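Local coordinates for SusD superfamily protein (PDB 3NQP) that probably binds glycans at the outer membrane of Bacteroides fragilis, as a surface lipoprotein of the SusD family, at residues F283-V287 and F303-I309; Q315-K321 and L353-V358. One frame throughout, in Å; residues are numbered along the deposited sequence. Where two conformers were deposited one is given.

In the fold
Both contacts lie in the part of the chain between strand 265-269 and helix 382-396, away from the centre of the molecule and on the same side of it. Interaction 1 comes first: 283-287 and 303-309, both in the long loop that precedes helix 321-325, meet and close a loop of 15 residues without helix or strand. The chain then runs through 315-321 into helix 321-325, makes helix 333-337 and the hairpin of strands 338-344 and 351-358, and returns in 353-358 to close interaction 2. The two loops follow in series, the centres of the contacts about 12 Å apart. Probable hydrogen bonds, Phe283 O with Val358 N and Thr284 O with His357 ND1, join the irregular loop to the hairpin.

Interaction 1 (F283-V287 and F303-I309); sequences FTYNV and FGDALDI
Neither segment is a regular helix or strand. The chain turns at Thr284 (psi -112°) and is extended at Tyr285 and Asn286, while 303-309 bends at Gly304, whose phi is positive (57°), and enters a type I beta turn from Asp305 to Asp308, closed by Asp308 N to Asp305 O at 3.0 Å. CA atoms come nearest at Val287-Asp305 (6.7 Å) and Thr284-Leu307 (8.4 Å). The p rotamer of Tyr285 (chi1 51°) sends its ring into the concave side of this bend. Tyr285 OH donates to Asp305 OD1 (2.7 Å) and accepts from Leu307 N (2.9 Å). Asp305 OD1 also accepts a hydrogen bond from Ile309 N at 3.0 Å, so one carboxylate oxygen ties the residue after the turn to the tyrosine hydroxyl. In this irregular loop of the SusD family region the Tyr285 ring is held between apolar side chains. Ile309 CD1 makes a CH-pi contact with one face, 3.7 Å from the Tyr285 ring centroid; on the opposite face of Tyr285, Phe303 presents its edge in a T-shaped stack, ring centroids 5.1 Å apart and planes at 89°. Leu307 CD1 meets the ring edge, 3.8 Å from Tyr285 CE1. Beyond, Phe303 and Leu307 lean on Ile339 of strand 338-344.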
ATOM      1  N   PHE A 283      -8.182  13.993  -1.614  1.00  8.36           N
ATOM      2  CA  PHE A 283      -6.837  14.564  -1.405  1.00  9.36           C
ATOM      3  C   PHE A 283      -6.664  15.858  -2.224  1.00 11.96           C
ATOM      4  O   PHE A 283      -5.527  16.287  -2.441  1.00 11.77           O
ATOM      5  CB  PHE A 283      -5.719  13.608  -1.857  1.00  7.20           C
ATOM      6  CG  PHE A 283      -5.470  12.442  -0.935  1.00  8.10           C
ATOM      7  CD1 PHE A 283      -6.376  11.412  -0.830  1.00 10.31           C
ATOM      8  CD2 PHE A 283      -4.260  12.330  -0.254  1.00 11.21           C
ATOM      9  CE1 PHE A 283      -6.100  10.324   0.022  1.00 11.25           C
ATOM     10  CE2 PHE A 283      -3.985  11.247   0.574  1.00  8.44           C
ATOM     11  CZ  PHE A 283      -4.891  10.254   0.701  1.00 13.99           C
ATOM     12  N   THR A 284      -7.763  16.430  -2.722  1.00 12.06           N
ATOM     13  CA  THR A 284      -7.674  17.578  -3.652  1.00  9.76           C
ATOM     14  C   THR A 284      -8.132  18.914  -3.034  1.00 14.06           C
ATOM     15  O   THR A 284      -7.456  19.451  -2.131  1.00 14.41           O
ATOM     16  CB  THR A 284      -8.368  17.268  -4.989  1.00 10.27           C
ATOM     17  OG1 THR A 284      -9.792  17.137  -4.832  1.00  7.83           O
ATOM     18  CG2 THR A 284      -7.773  15.983  -5.587  1.00  8.75           C
ATOM     19  N   TYR A 285      -9.260  19.455  -3.519  1.00 10.49           N
ATOM     20  CA  TYR A 285      -9.834  20.648  -2.961  1.00  7.84           C
ATOM     21  C   TYR A 285     -11.333  20.679  -3.392  1.00 12.63           C
ATOM     22  O   TYR A 285     -11.772  19.959  -4.323  1.00 10.48           O
ATOM     23  CB  TYR A 285      -9.077  21.886  -3.435  1.00  9.65           C
ATOM     24  CG  TYR A 285      -8.948  21.889  -4.934  1.00  9.36           C
ATOM     25  CD1 TYR A 285      -7.914  21.192  -5.553  1.00 12.24           C
ATOM     26  CD2 TYR A 285      -9.875  22.533  -5.730  1.00 11.41           C
ATOM     27  CE1 TYR A 285      -7.795  21.147  -6.937  1.00 14.73           C
ATOM     28  CE2 TYR A 285      -9.750  22.501  -7.151  1.00 12.81           C
ATOM     29  CZ  TYR A 285      -8.725  21.796  -7.732  1.00 14.50           C
ATOM     30  OH  TYR A 285      -8.613  21.722  -9.114  1.00 12.51           O
ATOM     31  N   ASN A 286     -12.094  21.490  -2.678  1.00 11.88           N
ATOM     32  CA  ASN A 286     -13.516  21.665  -2.885  1.00 11.99           C
ATOM     33  C   ASN A 286     -13.741  22.972  -3.654  1.00  9.61           C
ATOM     34  O   ASN A 286     -13.696  24.039  -3.068  1.00 12.15           O
ATOM     35  CB  ASN A 286     -14.168  21.769  -1.507  1.00 10.93           C
ATOM     36  CG  ASN A 286     -15.685  21.659  -1.539  1.00 15.57           C
ATOM     37  OD1 ASN A 286     -16.341  22.183  -2.422  1.00 14.32           O
ATOM     38  ND2 ASN A 286     -16.247  20.979  -0.539  1.00  8.69           N
ATOM     39  N   VAL A 287     -14.068  22.899  -4.926  1.00 13.29           N
ATOM     40  CA  VAL A 287     -14.294  24.139  -5.710  1.00 11.91           C
ATOM     41  C   VAL A 287     -15.519  24.916  -5.204  1.00 15.01           C
ATOM     42  O   VAL A 287     -15.512  26.142  -5.143  1.00 10.83           O
ATOM     43  CB  VAL A 287     -14.421  23.828  -7.182  1.00 14.83           C
ATOM     44  CG1 VAL A 287     -14.999  25.032  -7.958  1.00 15.87           C
ATOM     45  CG2 VAL A 287     -13.047  23.486  -7.730  1.00 14.80           C
ATOM     46  N   PHE A 303      -5.391  29.995  -8.515  1.00 12.48           N
ATOM     47  CA  PHE A 303      -5.466  28.528  -8.571  1.00 12.62           C
ATOM     48  C   PHE A 303      -6.747  28.027  -9.277  1.00 12.30           C
ATOM     49  O   PHE A 303      -6.684  27.192 -10.172  1.00 15.54           O
ATOM     50  CB  PHE A 303      -5.366  27.989  -7.129  1.00 13.90           C
ATOM     51  CG  PHE A 303      -5.164  26.497  -7.041  1.00  6.87           C
ATOM     52  CD1 PHE A 303      -6.216  25.646  -7.185  1.00 11.44           C
ATOM     53  CD2 PHE A 303      -3.901  25.972  -6.867  1.00 14.86           C
ATOM     54  CE1 PHE A 303      -6.036  24.256  -7.087  1.00 12.48           C
ATOM     55  CE2 PHE A 303      -3.710  24.608  -6.808  1.00 16.94           C
ATOM     56  CZ  PHE A 303      -4.795  23.752  -6.893  1.00 16.08           C
ATOM     57  N   GLY A 304      -7.913  28.524  -8.867  1.00 13.46           N
ATOM     58  CA  GLY A 304      -9.158  28.148  -9.522  1.00 14.95           C
ATOM     59  C   GLY A 304      -9.327  26.626  -9.489  1.00 14.71           C
ATOM     60  O   GLY A 304      -9.101  25.988  -8.460  1.00 14.20           O
ATOM     61  N   ASP A 305      -9.747  26.041 -10.600  1.00 12.54           N
ATOM     62  CA  ASP A 305      -9.897  24.602 -10.689  1.00 12.44           C
ATOM     63  C   ASP A 305      -8.729  24.049 -11.491  1.00 12.94           C
ATOM     64  O   ASP A 305      -8.913  23.460 -12.568  1.00 14.06           O
ATOM     65  CB  ASP A 305     -11.222  24.221 -11.365  1.00 11.93           C
ATOM     66  CG  ASP A 305     -11.423  22.731 -11.430  1.00 13.83           C
ATOM     67  OD1 ASP A 305     -10.686  21.993 -10.764  1.00 12.77           O
ATOM     68  OD2 ASP A 305     -12.355  22.280 -12.087  1.00 12.75           O
ATOM     69  N   ALA A 306      -7.529  24.217 -10.951  1.00 12.30           N
ATOM     70  CA  ALA A 306      -6.290  23.913 -11.666  1.00 14.43           C
ATOM     71  C   ALA A 306      -6.176  22.441 -12.076  1.00 16.60           C
ATOM     72  O   ALA A 306      -5.574  22.165 -13.056  1.00 16.87           O
ATOM     73  CB  ALA A 306      -5.097  24.312 -10.808  1.00 13.67           C
ATOM     74  N   LEU A 307      -6.755  21.510 -11.302  1.00 11.15           N
ATOM     75  CA  LEU A 307      -6.728  20.067 -11.634  1.00 14.29           C
ATOM     76  C   LEU A 307      -7.831  19.611 -12.565  1.00 15.58           C
ATOM     77  O   LEU A 307      -7.788  18.490 -13.048  1.00 16.21           O
ATOM     78  CB  LEU A 307      -6.764  19.212 -10.383  1.00 11.16           C
ATOM     79  CG  LEU A 307      -5.522  19.366  -9.502  1.00 17.26           C
ATOM     80  CD1 LEU A 307      -5.580  18.360  -8.353  1.00  9.32           C
ATOM     81  CD2 LEU A 307      -4.172  19.258 -10.252  1.00 14.44           C
ATOM     82  N   ASP A 308      -8.799  20.485 -12.854  0.80 16.29           N
ATOM     83  CA  ASP A 308      -9.988  20.083 -13.608  0.80 16.20           C
ATOM     84  C   ASP A 308     -10.704  18.929 -12.899  0.80 14.44           C
ATOM     85  O   ASP A 308     -10.868  17.809 -13.417  0.80 13.96           O
ATOM     86  CB  ASP A 308      -9.661  19.737 -15.067  0.80 16.61           C
ATOM     87  CG  ASP A 308     -10.908  19.750 -15.968  0.80 19.92           C
ATOM     88  OD1 ASP A 308     -12.035  20.055 -15.510  0.80 15.05           O
ATOM     89  OD2 ASP A 308     -10.750  19.442 -17.154  0.80 18.93           O
ATOM     90  N   ILE A 309     -11.165  19.236 -11.706  1.00 12.03           N
ATOM     91  CA  ILE A 309     -11.969  18.289 -10.963  1.00 11.07           C
ATOM     92  C   ILE A 309     -13.389  18.838 -10.697  1.00 11.93           C
ATOM     93  O   ILE A 309     -14.191  18.149 -10.097  1.00 10.51           O
ATOM     94  CB  ILE A 309     -11.282  17.898  -9.639  1.00 11.03           C
ATOM     95  CG1 ILE A 309     -11.153  19.101  -8.754  1.00  7.26           C
ATOM     96  CG2 ILE A 309      -9.892  17.178  -9.894  1.00  7.61           C
ATOM     97  CD1 ILE A 309     -10.812  18.848  -7.237  1.00  9.41           C
TER

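Interaction 2 (Q315-K321 and L353-V358); sequences QTYEYNK and LYGTHV. With EDO (1,2-ethanediol), chain E.
Lys321 stretches its aliphatic chain over Leu353, Lys321 CB to Leu353 CD2 being 3.8 Å, and its p,t,p,t rotamer lets Lys321 NZ hydrogen-bond to Leu353 O at 2.9 Å and, weakly, to Tyr354 O at 3.4 Å. Lys321 NZ also donates to O2 of a 1,2-ethanediol at 3.0 Å, probably a crystallisation additive. The non-regular 315-321 passes residues 353-358 of strand 351-358 with CA atoms nearest at Lys321-Thr356 (6.3 Å) and Glu318-His357 (7.0 Å). Glu318, t at chi1 and chi2, accepts a weak hydrogen bond from Thr356 N at OE2 (3.4 Å), and OE2 is also held by Ser60. Water fills much of the gap: water 1 joins Glu318 OE2 (2.8 Å), Tyr319 O (2.7 Å) and Thr356 OG1 (2.9 Å), and water 3 links Tyr319 N (2.9 Å) to Thr356 OG1 (3.1 Å). Tyr319 CD2 packs on Val358 CG2 at 4.0 Å. Tyr354 and Gly355 form a classic beta bulge opposite Ser341 of strand 338-344, while Asn320 N-caps helix 321-325, whose Tyr324 touches Leu353 and Thr356.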
ATOM      1  N   GLN A 315     -10.695  18.318   0.510  1.00 11.55           N
ATOM      2  CA  GLN A 315      -9.374  18.112   1.090  1.00 13.35           C
ATOM      3  C   GLN A 315      -9.526  17.668   2.534  1.00 12.23           C
ATOM      4  O   GLN A 315      -9.467  18.461   3.478  1.00 10.28           O
ATOM      5  CB  GLN A 315      -8.455  19.343   0.994  1.00 13.63           C
ATOM      6  CG  GLN A 315      -6.983  18.915   1.220  1.00 11.38           C
ATOM      7  CD  GLN A 315      -5.998  20.016   1.009  1.00 11.94           C
ATOM      8  OE1 GLN A 315      -6.290  21.160   1.333  1.00 10.72           O
ATOM      9  NE2 GLN A 315      -4.787  19.675   0.516  1.00  8.59           N
ATOM     10  N   THR A 316      -9.768  16.377   2.659  1.00 10.83           N
ATOM     11  CA  THR A 316      -9.914  15.714   3.938  1.00 12.02           C
ATOM     12  C   THR A 316      -8.770  14.741   4.245  1.00 12.93           C
ATOM     13  O   THR A 316      -8.769  14.111   5.275  1.00 10.48           O
ATOM     14  CB  THR A 316     -11.313  14.978   4.040  1.00 12.36           C
ATOM     15  OG1 THR A 316     -11.553  14.167   2.890  1.00 11.58           O
ATOM     16  CG2 THR A 316     -12.471  16.025   4.163  1.00  9.16           C
ATOM     17  N   TYR A 317      -7.792  14.656   3.356  1.00 11.75           N
ATOM     18  CA  TYR A 317      -6.520  13.986   3.591  1.00 10.55           C
ATOM     19  C   TYR A 317      -5.461  14.869   2.935  1.00 13.25           C
ATOM     20  O   TYR A 317      -5.627  15.259   1.753  1.00 10.89           O
ATOM     21  CB  TYR A 317      -6.454  12.569   2.922  1.00  9.55           C
ATOM     22  CG  TYR A 317      -7.466  11.611   3.499  1.00 12.21           C
ATOM     23  CD1 TYR A 317      -8.764  11.571   3.003  1.00 13.57           C
ATOM     24  CD2 TYR A 317      -7.164  10.803   4.578  1.00 12.45           C
ATOM     25  CE1 TYR A 317      -9.728  10.758   3.548  1.00 10.17           C
ATOM     26  CE2 TYR A 317      -8.117   9.976   5.122  1.00 14.43           C
ATOM     27  CZ  TYR A 317      -9.400   9.940   4.598  1.00 13.48           C
ATOM     28  OH  TYR A 317     -10.371   9.153   5.156  1.00 15.91           O
ATOM     29  N   GLU A 318      -4.419  15.217   3.678  1.00  8.79           N
ATOM     30  CA  GLU A 318      -3.370  16.093   3.164  1.00 10.85           C
ATOM     31  C   GLU A 318      -2.004  15.785   3.759  1.00 11.97           C
ATOM     32  O   GLU A 318      -1.824  15.792   4.971  1.00  9.56           O
ATOM     33  CB  GLU A 318      -3.642  17.567   3.475  1.00 11.15           C
ATOM     34  CG  GLU A 318      -2.652  18.588   2.732  1.00  8.16           C
ATOM     35  CD  GLU A 318      -3.009  20.046   3.036  1.00 10.89           C
ATOM     36  OE1 GLU A 318      -4.001  20.269   3.755  1.00 12.33           O
ATOM     37  OE2 GLU A 318      -2.332  20.959   2.497  1.00 12.88           O
ATOM     38  N   TYR A 319      -1.019  15.641   2.889  1.00 11.44           N
ATOM     39  CA  TYR A 319       0.347  15.461   3.349  1.00 12.44           C
ATOM     40  C   TYR A 319       0.925  16.745   3.874  1.00 11.54           C
ATOM     41  O   TYR A 319       0.691  17.832   3.327  1.00 10.96           O
ATOM     42  CB  TYR A 319       1.226  14.933   2.237  1.00 10.83           C
ATOM     43  CG  TYR A 319       0.880  13.520   1.859  1.00 11.55           C
ATOM     44  CD1 TYR A 319       1.391  12.457   2.574  1.00 10.58           C
ATOM     45  CD2 TYR A 319       0.034  13.253   0.800  1.00  9.15           C
ATOM     46  CE1 TYR A 319       1.046  11.133   2.251  1.00  7.05           C
ATOM     47  CE2 TYR A 319      -0.289  11.907   0.436  1.00  8.67           C
ATOM     48  CZ  TYR A 319       0.221  10.875   1.203  1.00 14.21           C
ATOM     49  OH  TYR A 319      -0.081   9.564   0.915  1.00 12.54           O
ATOM     50  N   ASN A 320       1.730  16.619   4.926  1.00 11.72           N
ATOM     51  CA  ASN A 320       2.512  17.749   5.435  1.00 12.23           C
ATOM     52  C   ASN A 320       3.303  18.244   4.236  1.00 12.03           C
ATOM     53  O   ASN A 320       3.792  17.441   3.437  1.00 10.48           O
ATOM     54  CB  ASN A 320       3.460  17.224   6.497  1.00 14.20           C
ATOM     55  CG  ASN A 320       4.230  18.289   7.184  1.00 18.41           C
ATOM     56  OD1 ASN A 320       5.100  18.932   6.581  1.00 14.32           O
ATOM     57  ND2 ASN A 320       3.941  18.489   8.480  1.00 15.32           N
ATOM     58  N   LYS A 321       3.446  19.548   4.109  1.00 10.59           N
ATOM     59  CA  LYS A 321       4.068  20.117   2.912  1.00 13.42           C
ATOM     60  C   LYS A 321       5.566  19.770   2.744  1.00 13.55           C
ATOM     61  O   LYS A 321       6.123  19.880   1.647  1.00 14.58           O
ATOM     62  CB  LYS A 321       3.881  21.634   2.932  1.00 13.91           C
ATOM     63  CG  LYS A 321       4.668  22.368   4.012  1.00 12.81           C
ATOM     64  CD  LYS A 321       4.474  23.912   3.907  1.00 20.06           C
ATOM     65  CE  LYS A 321       3.089  24.313   4.536  1.00 20.73           C
ATOM     66  NZ  LYS A 321       2.840  25.779   4.504  1.00 20.16           N
ATOM     67  N   LEU A 353       4.647  28.629  -0.113  1.00 14.02           N
ATOM     68  CA  LEU A 353       3.937  27.359  -0.216  1.00 12.14           C
ATOM     69  C   LEU A 353       2.904  27.247   0.910  1.00 15.95           C
ATOM     70  O   LEU A 353       3.247  27.383   2.100  1.00 14.50           O
ATOM     71  CB  LEU A 353       4.914  26.166  -0.135  1.00 14.11           C
ATOM     72  CG  LEU A 353       4.279  24.753  -0.243  1.00 13.09           C
ATOM     73  CD1 LEU A 353       3.612  24.596  -1.673  1.00 15.24           C
ATOM     74  CD2 LEU A 353       5.310  23.626   0.061  1.00 15.87           C
ATOM     75  N   TYR A 354       1.662  26.950   0.542  1.00 14.01           N
ATOM     76  CA  TYR A 354       0.577  26.841   1.524  1.00 15.51           C
ATOM     77  C   TYR A 354       0.039  25.407   1.680  1.00 15.07           C
ATOM     78  O   TYR A 354       0.129  24.803   2.744  1.00 15.45           O
ATOM     79  CB  TYR A 354      -0.538  27.813   1.126  1.00 13.62           C
ATOM     80  CG  TYR A 354      -1.620  28.046   2.160  1.00 15.88           C
ATOM     81  CD1 TYR A 354      -2.680  27.171   2.302  1.00 17.22           C
ATOM     82  CD2 TYR A 354      -1.560  29.128   3.027  1.00 16.10           C
ATOM     83  CE1 TYR A 354      -3.669  27.390   3.258  1.00 12.26           C
ATOM     84  CE2 TYR A 354      -2.533  29.343   3.952  1.00 15.47           C
ATOM     85  CZ  TYR A 354      -3.599  28.495   4.074  1.00 17.12           C
ATOM     86  OH  TYR A 354      -4.593  28.738   5.043  1.00 14.82           O
ATOM     87  N   GLY A 355      -0.513  24.852   0.604  1.00 13.99           N
ATOM     88  CA  GLY A 355      -1.011  23.485   0.626  1.00 14.39           C
ATOM     89  C   GLY A 355      -0.497  22.681  -0.558  1.00 12.78           C
ATOM     90  O   GLY A 355       0.151  23.201  -1.457  1.00  9.31           O
ATOM     91  N   THR A 356      -0.745  21.387  -0.501  1.00 11.60           N
ATOM     92  CA  THR A 356      -0.408  20.500  -1.564  1.00 10.85           C
ATOM     93  C   THR A 356      -1.605  19.591  -1.751  1.00 13.24           C
ATOM     94  O   THR A 356      -2.334  19.336  -0.803  1.00 11.90           O
ATOM     95  CB  THR A 356       0.880  19.687  -1.237  1.00  9.88           C
ATOM     96  OG1 THR A 356       0.638  18.884  -0.080  1.00  8.10           O
ATOM     97  CG2 THR A 356       2.093  20.622  -1.011  1.00  7.84           C
ATOM     98  N   HIS A 357      -1.757  19.063  -2.974  1.00 11.55           N
ATOM     99  CA  HIS A 357      -2.965  18.416  -3.438  1.00 10.81           C
ATOM    100  C   HIS A 357      -2.579  17.298  -4.430  1.00 10.43           C
ATOM    101  O   HIS A 357      -1.745  17.497  -5.311  1.00 12.17           O
ATOM    102  CB  HIS A 357      -3.862  19.487  -4.106  1.00 14.03           C
ATOM    103  CG  HIS A 357      -3.961  20.762  -3.326  1.00 11.16           C
ATOM    104  ND1 HIS A 357      -4.951  20.985  -2.396  1.00 12.28           N
ATOM    105  CD2 HIS A 357      -3.199  21.891  -3.344  1.00 15.20           C
ATOM    106  CE1 HIS A 357      -4.777  22.183  -1.850  1.00 14.96           C
ATOM    107  NE2 HIS A 357      -3.737  22.763  -2.429  1.00 10.44           N
ATOM    108  N   VAL A 358      -3.106  16.089  -4.225  1.00 11.28           N
ATOM    109  CA  VAL A 358      -2.547  14.930  -4.890  1.00  9.52           C
ATOM    110  C   VAL A 358      -3.265  14.668  -6.196  1.00  9.88           C
ATOM    111  O   VAL A 358      -4.487  14.390  -6.214  1.00 10.41           O
ATOM    112  CB  VAL A 358      -2.591  13.653  -3.964  1.00  5.32           C
ATOM    113  CG1 VAL A 358      -2.042  12.434  -4.719  1.00  9.18           C
ATOM    114  CG2 VAL A 358      -1.761  13.917  -2.669  1.00  8.94           C
TER
HETATM  115  C1  EDO E1005       1.042  28.307   6.075  1.00 21.95           C
HETATM  116  O1  EDO E1005       2.015  28.316   5.031  1.00 29.31           O
HETATM  117  C2  EDO E1005      -0.184  27.446   5.746  1.00 19.42           C
HETATM  118  O2  EDO E1005       0.095  26.036   5.779  1.00 15.12           O
HETATM  119  O   HOH W   1       0.350  20.301   2.395  1.00 12.20           O
HETATM  120  O   HOH W   2       0.123  22.439   4.324  1.00 18.39           O
HETATM  121  O   HOH W   3      -1.317  16.533   0.162  1.00 10.90           O
HETATM  122  O   HOH W   4       3.214  17.445   0.704  1.00 12.19           O